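Local coordinates for endo-1,4-beta-xylanase (Bacteroides thetaiotaomicron VPI-5482, PDB 3KST), which probably hydrolyses O-glycosidic bonds during xylan breakdown, as a calcium-binding member of glycosyl hydrolase family 43, at residues W77-P82 and Y97-H102; K127-S132 and V188-S193; L143-F148 and W155-T160. One frame throughout, in Å; residues are numbered along the deposited sequence.

Interaction 1. Residues W77-P82 and Y97-H102; sequences WGFWAP and YSAEEH
The Trp77 indole carries Glu100 over one face, with water 1 and Glu101 OE1 at its edge, the latter 3.7 Å from Trp77 CH2. Glu100 CG sits 3.5 Å from the centroid of the five-membered ring, and the carboxylate beyond runs almost flat with the indole, the planes 20° apart. A chi1 of 63° puts Trp77 CG between its N and carbonyl carbon; with chi2 -90° the indole lies against Glu100. Trp77 NE1 donates a hydrogen bond to water 1 (3.0 Å), its angle to the Glu100 oxygens being poor; water 1 makes a weak bond to Glu100 OE1, and Glu100 OE2 takes the N-H of Thr76. One face of Phe79 holds Ala99 CB, 4.1 Å from the ring centroid, and Gly78 O and water 2 lie above one face of Trp80. An alanine in place of Glu100 would probably leave Thr76 N without its carboxylate partner and open a gap over the five-membered ring where CG and the carboxylate lay.

Along the backbone, Trp80 and Ser98 form a hydrogen-bonded antiparallel pair at the end of strands 80-87 and 92-99. Glu100 N adds a 2.9 Å bond to Trp77 O, while water 2 joins Gly78 O to Glu101 N. Gly78 has positive phi, and a CB would clash with Trp77 CE3. The type I' turn Ala99-His102 leads into strand 102-108. Ser98 OG hydrogen-bonds Asp130 N, and Ala81 packs beside the calcium ligand His251; the Trp77 end combines a direct backbone bond with CH-pi packing and water-mediated links.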
loop_
_atom_site.group_PDB
_atom_site.type_symbol
_atom_site.label_atom_id
_atom_site.label_comp_id
_atom_site.label_asym_id
_atom_site.label_seq_id
_atom_site.Cartn_x
_atom_site.Cartn_y
_atom_site.Cartn_z
ATOM N N TRP A 77 18.552 1.690 -4.859
ATOM C CA TRP A 77 18.039 0.332 -4.618
ATOM C C TRP A 77 16.889 0.359 -3.634
ATOM O O TRP A 77 16.651 1.373 -2.960
ATOM C CB TRP A 77 19.164 -0.579 -4.095
ATOM C CG TRP A 77 19.737 -0.159 -2.776
ATOM C CD1 TRP A 77 20.801 0.700 -2.562
ATOM C CD2 TRP A 77 19.269 -0.542 -1.474
ATOM N NE1 TRP A 77 21.029 0.839 -1.211
ATOM C CE2 TRP A 77 20.100 0.105 -0.522
ATOM C CE3 TRP A 77 18.233 -1.379 -1.009
ATOM C CZ2 TRP A 77 19.932 -0.060 0.844
ATOM C CZ3 TRP A 77 18.070 -1.549 0.368
ATOM C CH2 TRP A 77 18.910 -0.885 1.283
ATOM N N GLY A 78 16.167 -0.753 -3.516
ATOM C CA GLY A 78 15.066 -0.796 -2.568
ATOM C C GLY A 78 13.873 0.128 -2.832
ATOM O O GLY A 78 13.309 0.687 -1.888
ATOM N N PHE A 79 13.507 0.313 -4.104
ATOM C CA PHE A 79 12.276 1.077 -4.447
ATOM C C PHE A 79 11.070 0.179 -4.169
ATOM O O PHE A 79 10.749 -0.721 -4.973
ATOM C CB PHE A 79 12.313 1.588 -5.868
ATOM C CG PHE A 79 13.292 2.694 -6.041
ATOM C CD1 PHE A 79 12.870 4.002 -5.884
ATOM C CD2 PHE A 79 14.659 2.423 -6.186
ATOM C CE1 PHE A 79 13.789 5.058 -6.018
ATOM C CE2 PHE A 79 15.585 3.456 -6.320
ATOM C CZ PHE A 79 15.159 4.772 -6.227
ATOM N N TRP A 80 10.448 0.382 -3.000
ATOM C CA TRP A 80 9.320 -0.430 -2.517
ATOM C C TRP A 80 8.051 0.350 -2.139
ATOM O O TRP A 80 8.097 1.520 -1.729
ATOM C CB TRP A 80 9.691 -1.193 -1.231
ATOM C CG TRP A 80 10.971 -1.954 -1.248
ATOM C CD1 TRP A 80 11.569 -2.562 -2.310
ATOM C CD2 TRP A 80 11.794 -2.219 -0.118
ATOM N NE1 TRP A 80 12.729 -3.177 -1.917
ATOM C CE2 TRP A 80 12.895 -2.986 -0.573
ATOM C CE3 TRP A 80 11.720 -1.882 1.239
ATOM C CZ2 TRP A 80 13.929 -3.412 0.293
ATOM C CZ3 TRP A 80 12.755 -2.298 2.100
ATOM C CH2 TRP A 80 13.833 -3.071 1.615
ATOM N N ALA A 81 6.924 -0.353 -2.224
ATOM C CA ALA A 81 5.654 0.080 -1.620
ATOM C C ALA A 81 5.186 1.506 -1.964
ATOM O O ALA A 81 4.888 2.311 -1.069
ATOM C CB ALA A 81 5.749 -0.141 -0.078
ATOM N N PRO A 82 5.060 1.807 -3.271
ATOM C CA PRO A 82 4.578 3.113 -3.682
ATOM C C PRO A 82 3.066 3.284 -3.463
ATOM O O PRO A 82 2.334 2.297 -3.484
ATOM C CB PRO A 82 4.894 3.122 -5.174
ATOM C CG PRO A 82 4.689 1.690 -5.586
ATOM C CD PRO A 82 5.187 0.890 -4.431
ATOM N N TYR A 97 6.805 6.728 -1.145
ATOM C CA TYR A 97 7.499 5.453 -1.380
ATOM C C TYR A 97 8.695 5.256 -0.470
ATOM O O TYR A 97 9.042 6.153 0.287
ATOM C CB TYR A 97 7.950 5.414 -2.838
ATOM C CG TYR A 97 8.927 6.502 -3.245
ATOM C CD1 TYR A 97 8.489 7.812 -3.537
ATOM C CD2 TYR A 97 10.289 6.234 -3.351
ATOM C CE1 TYR A 97 9.401 8.842 -3.927
ATOM C CE2 TYR A 97 11.229 7.253 -3.763
ATOM C CZ TYR A 97 10.761 8.553 -4.048
ATOM O OH TYR A 97 11.652 9.538 -4.437
ATOM N N SER A 98 9.297 4.065 -0.551
ATOM C CA SER A 98 10.502 3.732 0.157
ATOM C C SER A 98 11.621 3.595 -0.846
ATOM O O SER A 98 11.403 3.191 -1.958
ATOM C CB SER A 98 10.323 2.433 0.915
ATOM O OG SER A 98 9.217 2.528 1.790
ATOM N N ALA A 99 12.822 3.979 -0.451
ATOM C CA ALA A 99 14.020 3.842 -1.277
ATOM C C ALA A 99 15.194 3.723 -0.310
ATOM O O ALA A 99 15.318 4.544 0.585
ATOM C CB ALA A 99 14.179 5.049 -2.257
ATOM N N GLU A 100 16.021 2.679 -0.452
ATOM C CA GLU A 100 17.119 2.367 0.492
ATOM C C GLU A 100 16.692 2.372 1.982
ATOM O O GLU A 100 17.432 2.851 2.853
ATOM C CB GLU A 100 18.336 3.286 0.293
ATOM C CG GLU A 100 18.857 3.406 -1.117
ATOM C CD GLU A 100 20.294 3.908 -1.231
ATOM O OE1 GLU A 100 20.956 4.170 -0.196
ATOM O OE2 GLU A 100 20.772 4.020 -2.380
ATOM N N GLU A 101 15.493 1.841 2.253
ATOM C CA GLU A 101 14.912 1.777 3.585
ATOM C C GLU A 101 14.663 3.157 4.234
ATOM O O GLU A 101 14.720 3.267 5.455
ATOM C CB GLU A 101 15.719 0.823 4.511
ATOM C CG GLU A 101 15.639 -0.639 4.038
ATOM C CD GLU A 101 16.576 -1.581 4.750
ATOM O OE1 GLU A 101 17.798 -1.297 4.812
ATOM O OE2 GLU A 101 16.091 -2.637 5.203
ATOM N N HIS A 102 14.377 4.175 3.415
ATOM C CA HIS A 102 13.981 5.514 3.896
ATOM C C HIS A 102 12.706 5.879 3.162
ATOM O O HIS A 102 12.467 5.387 2.041
ATOM C CB HIS A 102 15.081 6.565 3.677
ATOM C CG HIS A 102 16.290 6.312 4.505
ATOM N ND1 HIS A 102 17.218 5.350 4.189
ATOM C CD2 HIS A 102 16.694 6.863 5.676
ATOM C CE1 HIS A 102 18.165 5.332 5.116
ATOM N NE2 HIS A 102 17.867 6.239 6.030
HETATM O O HOH W 1 23.589 1.997 -0.259
HETATM O O HOH W 2 13.418 0.641 0.842
HETATM O O HOH W 3 6.568 3.251 0.799
#

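Interaction 2. Residues K127-S132 and V188-S193; sequences KSIDTS and VAEGPS
Asp130 reaches toward the 188-193 strand and sets OD2 beside the root of Glu190, 3.4 Å from Glu190 CB. The two side chains cross obliquely, with carboxylate planes 61° apart. Glu190 CG lies between its own N and carbonyl carbon (chi1 66°), and the extended chain beyond ends with OE1 4.1 Å from Asp130 OD2. The carboxylates thus neighbour one another without bonding. Instead, Asp130 OD2 accepts the N-H of Gly191 at 3.0 Å, met on its anti side and slightly out of the carboxylate plane. Glu190 is held by other groups: OE2 by Tyr215 OH, OE1 by Asn152 ND2.

Pro192 lies beside the Asp130 backbone, its CG 3.4 Å from Asp130 O. Ser132 also faces this strand, its CB 3.2 Å from Pro192 O, while Ser132 OG bonds Glu83, a calcium ligand. The strands run nearly parallel but 6.3 Å apart, too far for a shared sheet, and water 4 spans them, donating to both Asp130 O and Pro192 O.

These are the innermost strands of adjoining blades in the family 43 five-bladed propeller. Asp130 and Glu190 are the predicted pKa modulator and proton donor. The arrangement is consistent with those roles: the bond from Gly191 N helps hold OD2 beside Glu190, while Ser98 OG holds the Asp130 backbone N, probably close enough to influence the donor electrostatically, yet not in contact with its oxygens.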
loop_
_atom_site.group_PDB
_atom_site.type_symbol
_atom_site.label_atom_id
_atom_site.label_comp_id
_atom_site.label_asym_id
_atom_site.label_seq_id
_atom_site.Cartn_x
_atom_site.Cartn_y
_atom_site.Cartn_z
ATOM N N LYS A 127 15.620 5.280 9.223
ATOM C CA LYS A 127 15.180 4.184 8.350
ATOM C C LYS A 127 13.681 3.910 8.574
ATOM O O LYS A 127 13.189 3.847 9.701
ATOM C CB LYS A 127 15.969 2.900 8.571
ATOM C CG LYS A 127 17.381 2.870 8.036
ATOM C CD LYS A 127 17.976 1.467 8.170
ATOM C CE LYS A 127 19.493 1.464 7.967
ATOM N NZ LYS A 127 20.086 0.098 7.977
ATOM N N SER A 128 12.950 3.768 7.474
ATOM C CA SER A 128 11.515 3.593 7.528
ATOM C C SER A 128 11.012 3.202 6.168
ATOM O O SER A 128 11.601 3.589 5.170
ATOM C CB SER A 128 10.767 4.859 8.069
ATOM O OG SER A 128 11.370 6.106 7.687
ATOM N N ILE A 129 9.888 2.494 6.153
ATOM C CA ILE A 129 9.290 2.044 4.914
ATOM C C ILE A 129 7.760 2.055 4.960
ATOM O O ILE A 129 7.129 2.364 6.002
ATOM C CB ILE A 129 9.779 0.601 4.585
ATOM C CG1 ILE A 129 9.407 -0.380 5.713
ATOM C CG2 ILE A 129 11.295 0.584 4.289
ATOM C CD1 ILE A 129 9.763 -1.810 5.421
ATOM N N ASP A 130 7.156 1.717 3.818
ATOM C CA ASP A 130 5.708 1.476 3.725
ATOM C C ASP A 130 4.782 2.682 4.032
ATOM O O ASP A 130 3.747 2.564 4.681
ATOM C CB ASP A 130 5.297 0.217 4.533
ATOM C CG ASP A 130 5.946 -1.045 4.040
ATOM O OD1 ASP A 130 6.826 -0.973 3.177
ATOM O OD2 ASP A 130 5.525 -2.129 4.495
ATOM N N THR A 131 5.177 3.826 3.502
ATOM C CA THR A 131 4.391 5.046 3.595
ATOM C C THR A 131 2.931 4.858 3.130
ATOM O O THR A 131 2.670 4.208 2.111
ATOM C CB THR A 131 4.939 6.143 2.677
ATOM O OG1 THR A 131 5.079 5.626 1.345
ATOM C CG2 THR A 131 6.250 6.680 3.167
ATOM N N SER A 132 2.001 5.427 3.880
ATOM C CA SER A 132 0.607 5.515 3.453
ATOM C C SER A 132 0.066 6.810 4.044
ATOM O O SER A 132 0.163 6.994 5.261
ATOM C CB SER A 132 -0.241 4.339 3.912
ATOM O OG SER A 132 -1.504 4.408 3.268
ATOM N N VAL A 188 6.788 -8.590 12.665
ATOM C CA VAL A 188 6.497 -7.649 11.580
ATOM C C VAL A 188 5.033 -7.238 11.486
ATOM O O VAL A 188 4.179 -8.108 11.395
ATOM C CB VAL A 188 6.868 -8.300 10.196
ATOM C CG1 VAL A 188 6.455 -7.396 8.989
ATOM C CG2 VAL A 188 8.365 -8.651 10.123
ATOM N N ALA A 189 4.773 -5.932 11.545
ATOM C CA ALA A 189 3.473 -5.312 11.304
ATOM C C ALA A 189 3.873 -4.220 10.294
ATOM O O ALA A 189 4.824 -3.445 10.536
ATOM C CB ALA A 189 2.906 -4.716 12.559
ATOM N N GLU A 190 3.224 -4.192 9.141
ATOM C CA GLU A 190 3.645 -3.296 8.055
ATOM C C GLU A 190 2.550 -3.110 7.020
ATOM O O GLU A 190 1.411 -3.575 7.219
ATOM C CB GLU A 190 4.924 -3.852 7.394
ATOM C CG GLU A 190 4.742 -5.188 6.641
ATOM C CD GLU A 190 6.044 -5.751 6.035
ATOM O OE1 GLU A 190 7.155 -5.329 6.434
ATOM O OE2 GLU A 190 5.932 -6.632 5.155
ATOM N N GLY A 191 2.906 -2.427 5.921
ATOM C CA GLY A 191 1.998 -2.144 4.828
ATOM C C GLY A 191 0.688 -1.519 5.282
ATOM O O GLY A 191 -0.367 -2.031 4.931
ATOM N N PRO A 192 0.739 -0.442 6.097
ATOM C CA PRO A 192 -0.488 0.221 6.538
ATOM C C PRO A 192 -1.378 0.828 5.428
ATOM O O PRO A 192 -0.901 1.236 4.364
ATOM C CB PRO A 192 0.050 1.353 7.446
ATOM C CG PRO A 192 1.333 1.677 6.877
ATOM C CD PRO A 192 1.923 0.351 6.488
ATOM N N SER A 193 -2.677 0.884 5.718
ATOM C CA SER A 193 -3.710 1.543 4.897
ATOM C C SER A 193 -4.745 2.128 5.857
ATOM O O SER A 193 -5.172 1.434 6.787
ATOM C CB SER A 193 -4.381 0.558 3.945
ATOM O OG SER A 193 -3.426 -0.054 3.087
HETATM O O HOH W 4 1.677 0.835 3.250
#

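Interaction 3. Residues L143-F148 and W155-T160; sequences LYFVRF and WVAQMT
Four backbone hydrogen bonds join the strands through two hydrogen-bonded antiparallel pairs, Leu143 with Ala157 and Phe145 with Trp155. The shortest is Trp155 N to Phe145 O, 2.7 Å. Between them lies the non-hydrogen-bonded pair Tyr144-Val156, where Leu143 O and Trp155 O receive CA-H...O contacts from Val156 and Tyr144.

CH-pi packing is tight at that middle pair. Val156 CG2, anti to its backbone N, lies over one face of the Tyr144 ring, 3.5 Å from the centroid; the two side chains run side by side and point the same way. Tyr144 OH bonds Pro225 O. Arg147 CD makes a second CH-pi contact, 3.5 Å from the centroid of the Trp155 five-membered ring.

A cation-pi contact also joins Arg147 to Trp155, whose side chain shares the Phe145 face. The Arg147 chain bends at chi3 (64°), which places NE. CZ stands 4.4 Å from the centroid of the six-membered ring, the guanidinium tilted 60° to the indole, with NH1 3.3 Å above the ring plane. Arg147 NE makes a salt bridge with Glu126, and Trp155 NE1 bonds Thr149 OG1. Both residues also touch a crystal neighbour.

Apolar contacts complete the pairing: Phe145 has Trp155 CB over one face, and Met159, here selenomethionine, brings CG to 3.9 Å from Leu143 CB. The contact forms the middle of a four-stranded propeller blade. The salt bridge to Glu126 and the indole face probably restrain the Arg147 guanidinium and share its charge, while the buried remainder relies on backbone bonds and packing.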
loop_
_atom_site.group_PDB
_atom_site.type_symbol
_atom_site.label_atom_id
_atom_site.label_comp_id
_atom_site.label_asym_id
_atom_site.label_seq_id
_atom_site.Cartn_x
_atom_site.Cartn_y
_atom_site.Cartn_z
ATOM N N LEU A 143 0.774 10.625 7.996
ATOM C CA LEU A 143 1.567 9.604 7.298
ATOM C C LEU A 143 1.801 8.434 8.238
ATOM O O LEU A 143 2.319 8.612 9.372
ATOM C CB LEU A 143 2.919 10.144 6.790
ATOM C CG LEU A 143 3.669 9.221 5.805
ATOM C CD1 LEU A 143 2.887 9.154 4.512
ATOM C CD2 LEU A 143 5.098 9.731 5.476
ATOM N N TYR A 144 1.399 7.251 7.769
ATOM C CA TYR A 144 1.598 5.969 8.426
ATOM C C TYR A 144 2.814 5.357 7.741
ATOM O O TYR A 144 2.970 5.488 6.534
ATOM C CB TYR A 144 0.356 5.078 8.306
ATOM C CG TYR A 144 -0.822 5.767 8.933
ATOM C CD1 TYR A 144 -1.543 6.725 8.223
ATOM C CD2 TYR A 144 -1.170 5.532 10.270
ATOM C CE1 TYR A 144 -2.586 7.444 8.819
ATOM C CE2 TYR A 144 -2.237 6.237 10.873
ATOM C CZ TYR A 144 -2.937 7.184 10.133
ATOM O OH TYR A 144 -3.971 7.894 10.685
ATOM N N PHE A 145 3.692 4.747 8.534
ATOM C CA PHE A 145 4.940 4.176 8.045
ATOM C C PHE A 145 5.492 3.264 9.120
ATOM O O PHE A 145 5.037 3.334 10.267
ATOM C CB PHE A 145 5.946 5.290 7.683
ATOM C CG PHE A 145 6.212 6.259 8.795
ATOM C CD1 PHE A 145 5.385 7.388 8.956
ATOM C CD2 PHE A 145 7.292 6.093 9.661
ATOM C CE1 PHE A 145 5.610 8.294 9.971
ATOM C CE2 PHE A 145 7.521 7.022 10.683
ATOM C CZ PHE A 145 6.672 8.125 10.822
ATOM N N VAL A 146 6.446 2.426 8.736
ATOM C CA VAL A 146 7.087 1.447 9.620
ATOM C C VAL A 146 8.400 1.963 10.134
ATOM O O VAL A 146 9.210 2.448 9.333
ATOM C CB VAL A 146 7.424 0.135 8.848
ATOM C CG1 VAL A 146 8.405 -0.790 9.648
ATOM C CG2 VAL A 146 6.124 -0.612 8.463
ATOM N N ARG A 147 8.605 1.906 11.454
ATOM C CA ARG A 147 9.928 2.134 12.041
ATOM C C ARG A 147 10.345 0.777 12.606
ATOM O O ARG A 147 9.499 -0.028 13.051
ATOM C CB ARG A 147 9.919 3.157 13.157
ATOM C CG ARG A 147 9.444 4.534 12.736
ATOM C CD ARG A 147 9.286 5.442 13.945
ATOM N NE ARG A 147 10.537 5.715 14.643
ATOM C CZ ARG A 147 10.643 6.241 15.874
ATOM N NH1 ARG A 147 9.562 6.547 16.589
ATOM N NH2 ARG A 147 11.843 6.445 16.399
ATOM N N PHE A 148 11.649 0.565 12.653
ATOM C CA PHE A 148 12.234 -0.684 13.145
ATOM C C PHE A 148 12.550 -0.512 14.631
ATOM O O PHE A 148 13.711 -0.501 15.054
ATOM C CB PHE A 148 13.461 -1.042 12.302
ATOM C CG PHE A 148 13.189 -0.988 10.839
ATOM C CD1 PHE A 148 12.465 -2.005 10.221
ATOM C CD2 PHE A 148 13.602 0.095 10.080
ATOM C CE1 PHE A 148 12.196 -1.943 8.856
ATOM C CE2 PHE A 148 13.329 0.164 8.734
ATOM C CZ PHE A 148 12.631 -0.856 8.112
ATOM N N TRP A 155 3.995 3.167 12.768
ATOM C CA TRP A 155 3.923 4.471 13.439
ATOM C C TRP A 155 3.096 5.440 12.608
ATOM O O TRP A 155 2.787 5.193 11.444
ATOM C CB TRP A 155 5.347 5.027 13.627
ATOM C CG TRP A 155 6.084 4.359 14.727
ATOM C CD1 TRP A 155 6.637 3.120 14.714
ATOM C CD2 TRP A 155 6.304 4.882 16.021
ATOM N NE1 TRP A 155 7.231 2.841 15.919
ATOM C CE2 TRP A 155 7.044 3.915 16.745
ATOM C CE3 TRP A 155 5.985 6.095 16.637
ATOM C CZ2 TRP A 155 7.449 4.118 18.077
ATOM C CZ3 TRP A 155 6.376 6.298 17.951
ATOM C CH2 TRP A 155 7.068 5.296 18.666
ATOM N N VAL A 156 2.716 6.557 13.213
ATOM C CA VAL A 156 2.061 7.637 12.504
ATOM C C VAL A 156 2.630 8.949 13.019
ATOM O O VAL A 156 3.123 8.996 14.170
ATOM C CB VAL A 156 0.524 7.601 12.717
ATOM C CG1 VAL A 156 0.189 7.823 14.238
ATOM C CG2 VAL A 156 -0.210 8.615 11.789
ATOM N N ALA A 157 2.619 9.956 12.145
ATOM C CA ALA A 157 2.946 11.337 12.503
ATOM C C ALA A 157 2.172 12.269 11.583
ATOM O O ALA A 157 1.885 11.926 10.470
ATOM C CB ALA A 157 4.420 11.605 12.359
ATOM N N GLN A 158 1.833 13.451 12.083
ATOM C CA GLN A 158 1.200 14.473 11.258
ATOM C C GLN A 158 2.264 15.004 10.300
ATOM O O GLN A 158 3.447 15.103 10.675
ATOM C CB GLN A 158 0.690 15.606 12.152
ATOM C CG GLN A 158 -0.073 16.692 11.444
ATOM C CD GLN A 158 -0.370 17.877 12.348
ATOM O OE1 GLN A 158 -0.371 17.756 13.577
ATOM N NE2 GLN A 158 -0.646 19.038 11.733
HETATM N N MSE A 159 1.863 15.302 9.063
HETATM C CA MSE A 159 2.778 15.905 8.084
HETATM C C MSE A 159 2.656 17.426 8.130
HETATM O O MSE A 159 1.658 17.976 8.607
HETATM C CB MSE A 159 2.485 15.461 6.633
HETATM C CG MSE A 159 2.509 13.963 6.393
HETATM SE SE MSE A 159 3.015 13.522 4.573
HETATM C CE MSE A 159 4.889 13.799 4.764
ATOM N N THR A 160 3.673 18.105 7.603
ATOM C CA THR A 160 3.577 19.548 7.391
ATOM C C THR A 160 2.566 19.817 6.240
ATOM O O THR A 160 2.121 18.881 5.548
ATOM C CB THR A 160 4.960 20.156 7.105
ATOM O OG1 THR A 160 5.566 19.477 6.002
ATOM C CG2 THR A 160 5.899 20.000 8.326
#

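How the interactions relate
Interaction 1 comes first along the chain, closing the short hairpin 80-87/92-99 of one blade. Interaction 2 opens later and closes a long loop of 55 residues; interaction 3, a tight hairpin, lies wholly within that loop, and none of the three cross. Interactions 1 and 2 touch where Glu101 O meets Ser128 N at 2.7 Å. Interactions 2 and 3 share the sheet of strands 129-135 and 141-148, Ile129 O and Ser132 O each facing a backbone N of the latter, on Val146 and Tyr144. Interactions 1 and 3 do not touch. Strand 129-135 therefore links three consecutive propeller blades around the calcium-bearing centre.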